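Local structure of purine nucleoside phosphorylase (Bacillus licheniformis, 6DZD) at residues S143-A148 against S272-K277; H196-I201 against Y221-K226; G39-P44 against I63-K68. The protein probably catalyses the phosphorolysis of adenosine, inosine and methylthioadenosine to the free base and the sugar 1-phosphate, and binds zinc. All coordinates share one frame; numbering follows the deposited sequence.

Interaction 1: S143-A148 against S272-K277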
loop_
_atom_site.group_PDB
_atom_site.type_symbol
_atom_site.label_atom_id
_atom_site.label_comp_id
_atom_site.label_asym_id
_atom_site.label_seq_id
_atom_site.Cartn_x
_atom_site.Cartn_y
_atom_site.Cartn_z
ATOM N N SER A 143 -15.095 12.673 3.611
ATOM C CA SER A 143 -13.845 13.230 3.086
ATOM C C SER A 143 -12.641 12.690 3.852
ATOM O O SER A 143 -11.826 13.440 4.409
ATOM C CB SER A 143 -13.865 14.756 3.088
ATOM O OG SER A 143 -14.615 15.179 1.971
ATOM N N LEU A 144 -12.548 11.362 3.857
ATOM C CA LEU A 144 -11.458 10.635 4.473
ATOM C C LEU A 144 -10.667 9.915 3.395
ATOM O O LEU A 144 -11.240 9.302 2.485
ATOM C CB LEU A 144 -11.962 9.612 5.485
ATOM C CG LEU A 144 -12.534 10.128 6.804
ATOM C CD1 LEU A 144 -13.247 8.981 7.533
ATOM C CD2 LEU A 144 -11.446 10.743 7.674
ATOM N N VAL A 145 -9.353 9.978 3.515
ATOM C CA VAL A 145 -8.460 9.216 2.663
ATOM C C VAL A 145 -7.578 8.378 3.581
ATOM O O VAL A 145 -7.226 8.802 4.689
ATOM C CB VAL A 145 -7.625 10.133 1.731
ATOM C CG1 VAL A 145 -8.511 10.823 0.730
ATOM C CG2 VAL A 145 -6.839 11.171 2.525
ATOM N N GLY A 146 -7.253 7.170 3.137
ATOM C CA GLY A 146 -6.419 6.299 3.939
ATOM C C GLY A 146 -5.621 5.345 3.081
ATOM O O GLY A 146 -5.963 5.080 1.926
ATOM N N ILE A 147 -4.535 4.834 3.660
ATOM C CA ILE A 147 -3.742 3.795 3.013
ATOM C C ILE A 147 -3.243 2.824 4.069
ATOM O O ILE A 147 -2.921 3.209 5.197
ATOM C CB ILE A 147 -2.540 4.353 2.201
ATOM C CG1 ILE A 147 -1.647 5.248 3.072
ATOM C CG2 ILE A 147 -3.016 5.083 0.904
ATOM C CD1 ILE A 147 -0.406 5.719 2.354
ATOM N N ALA A 148 -3.161 1.555 3.682
ATOM C CA ALA A 148 -2.669 0.508 4.553
ATOM C C ALA A 148 -1.718 -0.423 3.799
ATOM O O ALA A 148 -1.922 -0.746 2.620
ATOM C CB ALA A 148 -3.833 -0.269 5.151
ATOM N N SER A 272 2.988 3.977 -2.137
ATOM C CA SER A 272 1.641 4.470 -2.353
ATOM C C SER A 272 1.475 5.790 -1.603
ATOM O O SER A 272 2.110 6.024 -0.570
ATOM C CB SER A 272 0.596 3.442 -1.912
ATOM O OG SER A 272 0.505 3.327 -0.512
ATOM N N PHE A 273 0.632 6.663 -2.145
ATOM C CA PHE A 273 0.414 7.983 -1.574
ATOM C C PHE A 273 -1.033 8.386 -1.785
ATOM O O PHE A 273 -1.650 8.032 -2.794
ATOM C CB PHE A 273 1.343 9.028 -2.204
ATOM C CG PHE A 273 1.234 9.079 -3.680
ATOM C CD1 PHE A 273 0.270 9.868 -4.287
ATOM C CD2 PHE A 273 2.048 8.299 -4.461
ATOM C CE1 PHE A 273 0.148 9.892 -5.639
ATOM C CE2 PHE A 273 1.937 8.308 -5.827
ATOM C CZ PHE A 273 0.995 9.111 -6.422
ATOM N N ILE A 274 -1.571 9.140 -0.836
ATOM C CA ILE A 274 -2.917 9.677 -0.966
ATOM C C ILE A 274 -3.006 10.944 -0.126
ATOM O O ILE A 274 -2.302 11.095 0.876
ATOM C CB ILE A 274 -3.994 8.637 -0.564
ATOM C CG1 ILE A 274 -5.362 9.037 -1.119
ATOM C CG2 ILE A 274 -4.041 8.452 0.966
ATOM C CD1 ILE A 274 -6.459 8.036 -0.863
ATOM N N GLY A 275 -3.834 11.881 -0.577
ATOM C CA GLY A 275 -4.034 13.120 0.145
ATOM C C GLY A 275 -5.140 13.936 -0.482
ATOM O O GLY A 275 -5.500 13.742 -1.649
ATOM N N LEU A 276 -5.670 14.861 0.312
ATOM C CA LEU A 276 -6.700 15.800 -0.109
ATOM C C LEU A 276 -6.062 17.174 -0.267
ATOM O O LEU A 276 -5.176 17.538 0.513
ATOM C CB LEU A 276 -7.837 15.863 0.913
ATOM C CG LEU A 276 -8.576 14.545 1.185
ATOM C CD1 LEU A 276 -8.770 14.321 2.686
ATOM C CD2 LEU A 276 -9.913 14.526 0.473
ATOM N N LYS A 277 -6.465 17.921 -1.297
ATOM C CA LYS A 277 -5.887 19.257 -1.482
ATOM C C LYS A 277 -6.912 20.378 -1.311
ATOM O O LYS A 277 -7.902 20.448 -2.037
ATOM C CB LYS A 277 -5.212 19.362 -2.854
ATOM C CG LYS A 277 -3.731 18.979 -2.772
ATOM C CD LYS A 277 -2.844 19.632 -3.840
ATOM C CE LYS A 277 -2.323 18.579 -4.826
ATOM N NZ LYS A 277 -2.065 19.093 -6.210
HETATM O O HOH W 1 -1.335 0.968 0.777
#
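The oxygen of water 1 is the best-held polar atom here, gripped by two hydrogen bonds: it donates to Ala148 O at 2.6 Å and accepts from Ser272 OG at 3.3 Å. The water thus bridges Ala148 of strand 144-150 and Ser272 near the start of strand 270-276. The rest of the contact is mainly apolar. The two strands run antiparallel (167° between their short axes, 6.5 Å at closest approach) but belong to different six-stranded sheets, so they meet through side chains. Val145 and Ile147 of one strand and Ser272, Ile274 and Leu276 of the other turn their CB atoms inward in alternation. Ile274 is central: its CG1 stands anti to the backbone N (chi1 -162°) and the extended chain carries CD1 across Val145, 3.5 Å from Val145 CB. Its other branch, CG2, meets Ile147 CG2 at 3.5 Å as the two isoleucines lie alongside, pointing opposite ways. Ile147 CG1 is wedged between its own N and carbonyl carbon (chi1 55°), which, with the second torsion anti, brings CD1 to within 3.8 Å of Ser272 OG. At the far end Leu276 runs counter to Val145, with Leu276 CD1 3.7 Å from Val145 CG2 and 3.6 Å from Ser143 O. Ser143 and Leu144 both face Asp139 in a G1 beta bulge, Ser143 adopting left-handed backbone angles. Val30 of strand 30-35 touches Val145, Ile274 and Leu276, while Leu125 and Leu127 of strand 124-129 touch Ile147. With branched aliphatic groups interlocked along its middle and a single bridging water at one end, the contact joins the two sheets mainly by hydrophobic packing, and the water gives the Ala148 carbonyl and the Ser272 hydroxyl a shared polar partner at that end of the buried interface.

Interaction 2: H196-I201 against Y221-K226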
loop_
_atom_site.group_PDB
_atom_site.type_symbol
_atom_site.label_atom_id
_atom_site.label_comp_id
_atom_site.label_asym_id
_atom_site.label_seq_id
_atom_site.Cartn_x
_atom_site.Cartn_y
_atom_site.Cartn_z
ATOM N N HIS A 196 2.869 -22.151 8.336
ATOM C CA HIS A 196 2.838 -21.135 9.374
ATOM C C HIS A 196 2.042 -19.924 8.914
ATOM O O HIS A 196 1.245 -19.371 9.679
ATOM C CB HIS A 196 4.259 -20.735 9.763
ATOM C CG HIS A 196 4.308 -19.547 10.668
ATOM N ND1 HIS A 196 4.024 -19.627 12.012
ATOM C CD2 HIS A 196 4.561 -18.243 10.413
ATOM C CE1 HIS A 196 4.116 -18.426 12.550
ATOM N NE2 HIS A 196 4.444 -17.568 11.601
ATOM N N VAL A 197 2.174 -19.556 7.635
ATOM C CA VAL A 197 1.399 -18.443 7.103
ATOM C C VAL A 197 -0.051 -18.852 6.900
ATOM O O VAL A 197 -0.970 -18.185 7.384
ATOM C CB VAL A 197 2.032 -17.939 5.796
ATOM C CG1 VAL A 197 1.124 -16.958 5.107
ATOM C CG2 VAL A 197 3.337 -17.276 6.100
ATOM N N ILE A 198 -0.269 -20.009 6.274
ATOM C CA ILE A 198 -1.616 -20.411 5.886
ATOM C C ILE A 198 -2.470 -20.661 7.113
ATOM O O ILE A 198 -3.657 -20.315 7.134
ATOM C CB ILE A 198 -1.569 -21.645 4.962
ATOM C CG1 ILE A 198 -1.136 -21.230 3.560
ATOM C CG2 ILE A 198 -2.920 -22.344 4.906
ATOM C CD1 ILE A 198 -2.084 -20.240 2.895
ATOM N N ASP A 199 -1.884 -21.238 8.163
ATOM C CA ASP A 199 -2.631 -21.402 9.404
ATOM C C ASP A 199 -3.136 -20.058 9.917
ATOM O O ASP A 199 -4.233 -19.972 10.478
ATOM C CB ASP A 199 -1.784 -22.110 10.462
ATOM C CG ASP A 199 -1.655 -23.604 10.206
ATOM O OD1 ASP A 199 -2.399 -24.149 9.357
ATOM O OD2 ASP A 199 -0.802 -24.237 10.858
ATOM N N LYS A 200 -2.332 -19.005 9.768
ATOM C CA LYS A 200 -2.749 -17.702 10.265
ATOM C C LYS A 200 -3.788 -17.062 9.347
ATOM O O LYS A 200 -4.725 -16.409 9.823
ATOM C CB LYS A 200 -1.525 -16.801 10.418
ATOM C CG LYS A 200 -0.812 -16.889 11.763
ATOM C CD LYS A 200 0.507 -16.120 11.752
ATOM C CE LYS A 200 0.791 -15.517 13.107
ATOM N NZ LYS A 200 0.741 -16.571 14.157
ATOM N N ILE A 201 -3.668 -17.276 8.038
ATOM C CA ILE A 201 -4.676 -16.800 7.095
ATOM C C ILE A 201 -6.019 -17.489 7.346
ATOM O O ILE A 201 -7.066 -16.837 7.492
ATOM C CB ILE A 201 -4.187 -17.022 5.652
ATOM C CG1 ILE A 201 -2.920 -16.195 5.360
ATOM C CG2 ILE A 201 -5.295 -16.729 4.666
ATOM C CD1 ILE A 201 -3.114 -14.677 5.323
ATOM N N TYR A 221 1.924 -23.880 -0.486
ATOM C CA TYR A 221 0.634 -23.329 -0.833
ATOM C C TYR A 221 0.829 -22.087 -1.683
ATOM O O TYR A 221 1.704 -21.265 -1.409
ATOM C CB TYR A 221 -0.163 -22.968 0.430
ATOM C CG TYR A 221 -0.244 -24.061 1.474
ATOM C CD1 TYR A 221 -1.245 -25.015 1.415
ATOM C CD2 TYR A 221 0.676 -24.134 2.514
ATOM C CE1 TYR A 221 -1.331 -26.003 2.342
ATOM C CE2 TYR A 221 0.597 -25.136 3.456
ATOM C CZ TYR A 221 -0.416 -26.061 3.359
ATOM O OH TYR A 221 -0.541 -27.067 4.275
ATOM N N ARG A 222 -0.026 -21.941 -2.683
ATOM C CA ARG A 222 -0.130 -20.736 -3.485
ATOM C C ARG A 222 -1.151 -19.835 -2.809
ATOM O O ARG A 222 -2.195 -20.308 -2.359
ATOM C CB ARG A 222 -0.597 -21.107 -4.889
ATOM C CG ARG A 222 -0.113 -20.232 -5.980
ATOM C CD ARG A 222 0.020 -21.017 -7.282
ATOM N NE ARG A 222 1.295 -21.734 -7.386
ATOM C CZ ARG A 222 2.501 -21.168 -7.514
ATOM N NH1 ARG A 222 2.650 -19.846 -7.537
ATOM N NH2 ARG A 222 3.575 -21.932 -7.623
ATOM N N LEU A 223 -0.860 -18.538 -2.747
ATOM C CA LEU A 223 -1.671 -17.614 -1.959
ATOM C C LEU A 223 -1.830 -16.290 -2.693
ATOM O O LEU A 223 -0.836 -15.703 -3.128
ATOM C CB LEU A 223 -1.033 -17.391 -0.580
ATOM C CG LEU A 223 -1.647 -16.341 0.350
ATOM C CD1 LEU A 223 -3.118 -16.638 0.558
ATOM C CD2 LEU A 223 -0.882 -16.297 1.661
ATOM N N GLU A 224 -3.076 -15.827 -2.833
ATOM C CA GLU A 224 -3.398 -14.545 -3.469
ATOM C C GLU A 224 -3.727 -13.507 -2.389
ATOM O O GLU A 224 -4.866 -13.419 -1.918
ATOM C CB GLU A 224 -4.555 -14.727 -4.441
ATOM C CG GLU A 224 -4.995 -13.459 -5.143
ATOM C CD GLU A 224 -4.060 -13.086 -6.276
ATOM O OE1 GLU A 224 -3.533 -13.988 -6.962
ATOM O OE2 GLU A 224 -3.861 -11.875 -6.485
ATOM N N LEU A 225 -2.734 -12.702 -2.009
ATOM C CA LEU A 225 -2.913 -11.803 -0.869
ATOM C C LEU A 225 -3.900 -10.676 -1.160
ATOM O O LEU A 225 -4.521 -10.146 -0.230
ATOM C CB LEU A 225 -1.564 -11.224 -0.460
ATOM C CG LEU A 225 -0.662 -12.207 0.264
ATOM C CD1 LEU A 225 0.687 -11.583 0.475
ATOM C CD2 LEU A 225 -1.325 -12.653 1.584
ATOM N N LYS A 226 -4.045 -10.285 -2.433
ATOM C CA LYS A 226 -5.029 -9.267 -2.791
ATOM C C LYS A 226 -6.447 -9.760 -2.527
ATOM O O LYS A 226 -7.328 -8.978 -2.158
ATOM C CB LYS A 226 -4.889 -8.895 -4.268
ATOM C CG LYS A 226 -3.580 -8.259 -4.707
ATOM C CD LYS A 226 -3.642 -7.978 -6.204
ATOM C CE LYS A 226 -2.284 -7.720 -6.787
ATOM N NZ LYS A 226 -2.306 -7.794 -8.277
#
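Tyr221 comes first, its CG anti to the carbonyl carbon, with one ring face turned to Ile198 of the helix. Ile198 CB stands 4.1 Å above the plane of the Tyr221 ring, displaced to the ring's margin, and Ile198 CG1 is 3.6 Å from Tyr221 CD2. Tyr221 OH is hydrogen-bonded to Asp195, at the start of helix 195-201, so the ring is held at its tip as well as over its face. Arg222 points its CB away from the helix. Leu223 turns back: its CG is anti to the backbone N (chi1 174°), and the single methyl CD2 meets three helix residues. Leu223 CD2 lies 4.0 Å from Val197 CG1, 4.2 Å from Ile201 CG1 and 4.3 Å from Ile198 CD1. Glu224 then takes the N-cap position of helix 225-236. The short axes of helix 196-201 and strand 221-223 cross at 53°. Phe213 of adjoining strand 213-215, a residue of the potassium site, also touches Ile198 and Leu223. Aliphatic and ring-face packing therefore carries the contact between helix and three-stranded sheet, and the Tyr221-Asp195 hydrogen bond adds a polar link between the strand and the start of the same helix.

Interaction 3: G39-P44 against I63-K68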
loop_
_atom_site.group_PDB
_atom_site.type_symbol
_atom_site.label_atom_id
_atom_site.label_comp_id
_atom_site.label_asym_id
_atom_site.label_seq_id
_atom_site.Cartn_x
_atom_site.Cartn_y
_atom_site.Cartn_z
ATOM N N GLY A 39 12.749 6.305 -13.365
ATOM C CA GLY A 39 12.944 7.743 -13.365
ATOM C C GLY A 39 13.640 8.331 -12.162
ATOM O O GLY A 39 13.485 9.536 -11.908
ATOM N N GLY A 40 14.424 7.537 -11.425
ATOM C CA GLY A 40 15.060 7.976 -10.208
ATOM C C GLY A 40 16.572 8.041 -10.312
ATOM O O GLY A 40 17.162 7.867 -11.374
ATOM N N GLU A 41 17.198 8.261 -9.159
ATOM C CA GLU A 41 18.631 8.469 -9.058
ATOM C C GLU A 41 19.371 7.296 -8.446
ATOM O O GLU A 41 20.604 7.315 -8.424
ATOM C CB GLU A 41 18.920 9.695 -8.183
ATOM C CG GLU A 41 18.707 11.048 -8.812
ATOM C CD GLU A 41 18.885 12.150 -7.791
ATOM O OE1 GLU A 41 19.705 11.952 -6.877
ATOM O OE2 GLU A 41 18.245 13.214 -7.917
ATOM N N SER A 42 18.668 6.311 -7.903
ATOM C CA SER A 42 19.348 5.288 -7.126
ATOM C C SER A 42 20.103 4.332 -8.044
ATOM O O SER A 42 19.678 4.033 -9.165
ATOM C CB SER A 42 18.361 4.512 -6.257
ATOM O OG SER A 42 17.918 5.305 -5.176
ATOM N N GLU A 43 21.241 3.880 -7.562
ATOM C CA GLU A 43 22.065 2.893 -8.229
ATOM C C GLU A 43 21.571 1.494 -7.895
ATOM O O GLU A 43 20.848 1.302 -6.914
ATOM C CB GLU A 43 23.528 3.064 -7.803
ATOM C CG GLU A 43 24.126 4.445 -8.121
ATOM C CD GLU A 43 25.586 4.569 -7.688
ATOM O OE1 GLU A 43 26.271 3.522 -7.655
ATOM O OE2 GLU A 43 26.082 5.701 -7.429
ATOM N N PRO A 44 21.932 0.490 -8.693
ATOM C CA PRO A 44 21.645 -0.897 -8.310
ATOM C C PRO A 44 22.176 -1.204 -6.923
ATOM O O PRO A 44 23.224 -0.677 -6.514
ATOM C CB PRO A 44 22.387 -1.708 -9.386
ATOM C CG PRO A 44 22.236 -0.869 -10.619
ATOM C CD PRO A 44 22.239 0.589 -10.138
ATOM N N ILE A 63 15.828 10.598 -0.801
ATOM C CA ILE A 63 15.184 11.888 -0.585
ATOM C C ILE A 63 14.970 12.607 -1.912
ATOM O O ILE A 63 13.931 13.253 -2.128
ATOM C CB ILE A 63 16.006 12.721 0.410
ATOM C CG1 ILE A 63 15.773 12.172 1.824
ATOM C CG2 ILE A 63 15.639 14.183 0.306
ATOM C CD1 ILE A 63 16.886 12.447 2.791
ATOM N N ASN A 64 15.933 12.485 -2.832
ATOM C CA ASN A 64 15.759 13.081 -4.151
ATOM C C ASN A 64 14.679 12.353 -4.950
ATOM O O ASN A 64 13.909 12.993 -5.678
ATOM C CB ASN A 64 17.093 13.126 -4.890
ATOM C CG ASN A 64 17.969 14.269 -4.405
ATOM O OD1 ASN A 64 17.521 15.128 -3.645
ATOM N ND2 ASN A 64 19.230 14.274 -4.825
ATOM N N ASN A 65 14.579 11.026 -4.820
ATOM C CA ASN A 65 13.476 10.347 -5.493
ATOM C C ASN A 65 12.128 10.796 -4.916
ATOM O O ASN A 65 11.164 11.014 -5.660
ATOM C CB ASN A 65 13.615 8.828 -5.358
ATOM C CG ASN A 65 14.864 8.288 -5.992
ATOM O OD1 ASN A 65 15.426 8.884 -6.907
ATOM N ND2 ASN A 65 15.305 7.129 -5.517
ATOM N N ARG A 66 12.061 10.976 -3.588
ATOM C CA ARG A 66 10.853 11.512 -2.965
ATOM C C ARG A 66 10.627 12.967 -3.362
ATOM O O ARG A 66 9.493 13.373 -3.645
ATOM C CB ARG A 66 10.934 11.377 -1.438
ATOM C CG ARG A 66 10.950 9.941 -0.897
ATOM C CD ARG A 66 11.013 9.936 0.621
ATOM N NE ARG A 66 11.137 8.601 1.206
ATOM C CZ ARG A 66 11.086 8.345 2.516
ATOM N NH1 ARG A 66 11.210 7.098 2.973
ATOM N NH2 ARG A 66 10.913 9.336 3.381
ATOM N N LYS A 67 11.701 13.759 -3.399
ATOM C CA LYS A 67 11.574 15.151 -3.811
ATOM C C LYS A 67 11.047 15.266 -5.232
ATOM O O LYS A 67 10.329 16.221 -5.548
ATOM C CB LYS A 67 12.915 15.862 -3.667
ATOM C CG LYS A 67 13.126 16.526 -2.292
ATOM C CD LYS A 67 14.573 17.022 -2.146
ATOM C CE LYS A 67 14.670 18.287 -1.329
ATOM N NZ LYS A 67 16.077 18.485 -0.906
ATOM N N LYS A 68 11.385 14.303 -6.100
ATOM C CA LYS A 68 10.891 14.344 -7.471
ATOM C C LYS A 68 9.419 13.981 -7.531
ATOM O O LYS A 68 8.643 14.645 -8.232
ATOM C CB LYS A 68 11.695 13.403 -8.364
ATOM C CG LYS A 68 10.904 12.905 -9.568
ATOM C CD LYS A 68 11.818 12.570 -10.741
ATOM C CE LYS A 68 11.060 12.074 -11.977
ATOM N NZ LYS A 68 12.015 11.608 -13.039
#
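The loop that follows strand 30-35 docks on the flank of helix 59-72 through side chains spaced along the helix, Asn64, Asn65 and Lys68. Asn65 presents both ends of its amide to the loop. Its OD1 accepts Glu41 N on an in-plane lone pair at 2.9 Å (N-H...O angle 162°), and its ND2 donates to Ser42 OG at 3.2 Å on a more bent line. These bonds fix the amide's rotation, and two of the atoms have a second partner: Asn65 ND2 also bonds Asn50 O, and Ser42 OG also bonds Asp57 OD2. Lys68, extended beyond CG, reaches Gly39 O with NZ at 2.8 Å, likewise on a lone pair. Gly39 has a positive phi (90°), a backbone shape that suits glycine. Farther out, the Glu41 carboxylate crosses obliquely over Asn64, the two planes 63° apart; Asn64 ND2 donates to the syn lone pair of Glu41 OE1 at 3.1 Å, nearly in its own amide plane. The charge of Lys68 would probably polarise the Gly39 carbonyl. On the same helix, Arg66 bonds Thr51 O, Gly102 O and Ala103 O and makes a cation-pi contact with Phe82, so a different side of helix 59-72 meets strand 80-82.

Overall arrangement
Interaction 3 closes first along the chain, before interaction 1 opens; interaction 2 falls wholly between the two segments of interaction 1. The three share no residues and do not touch. The centres of interactions 1 and 2 lie about 28 Å apart. Those of interactions 1 and 3 are about 22 Å apart, and those of interactions 2 and 3 about 33 Å. Interaction 1 joins the two six-stranded sheets, through strands 144-150 and 270-276. Interaction 2, on the opposite side of the chain's centre from interactions 1 and 3, packs helix 195-201 on the small three-stranded sheet in the region of the zinc and potassium sites. Interaction 3 fixes a loop to helix 59-72. One contact, between the main sheets, thus lies nearer the chain's centre, and two, attaching a helix and a loop, lie farther out.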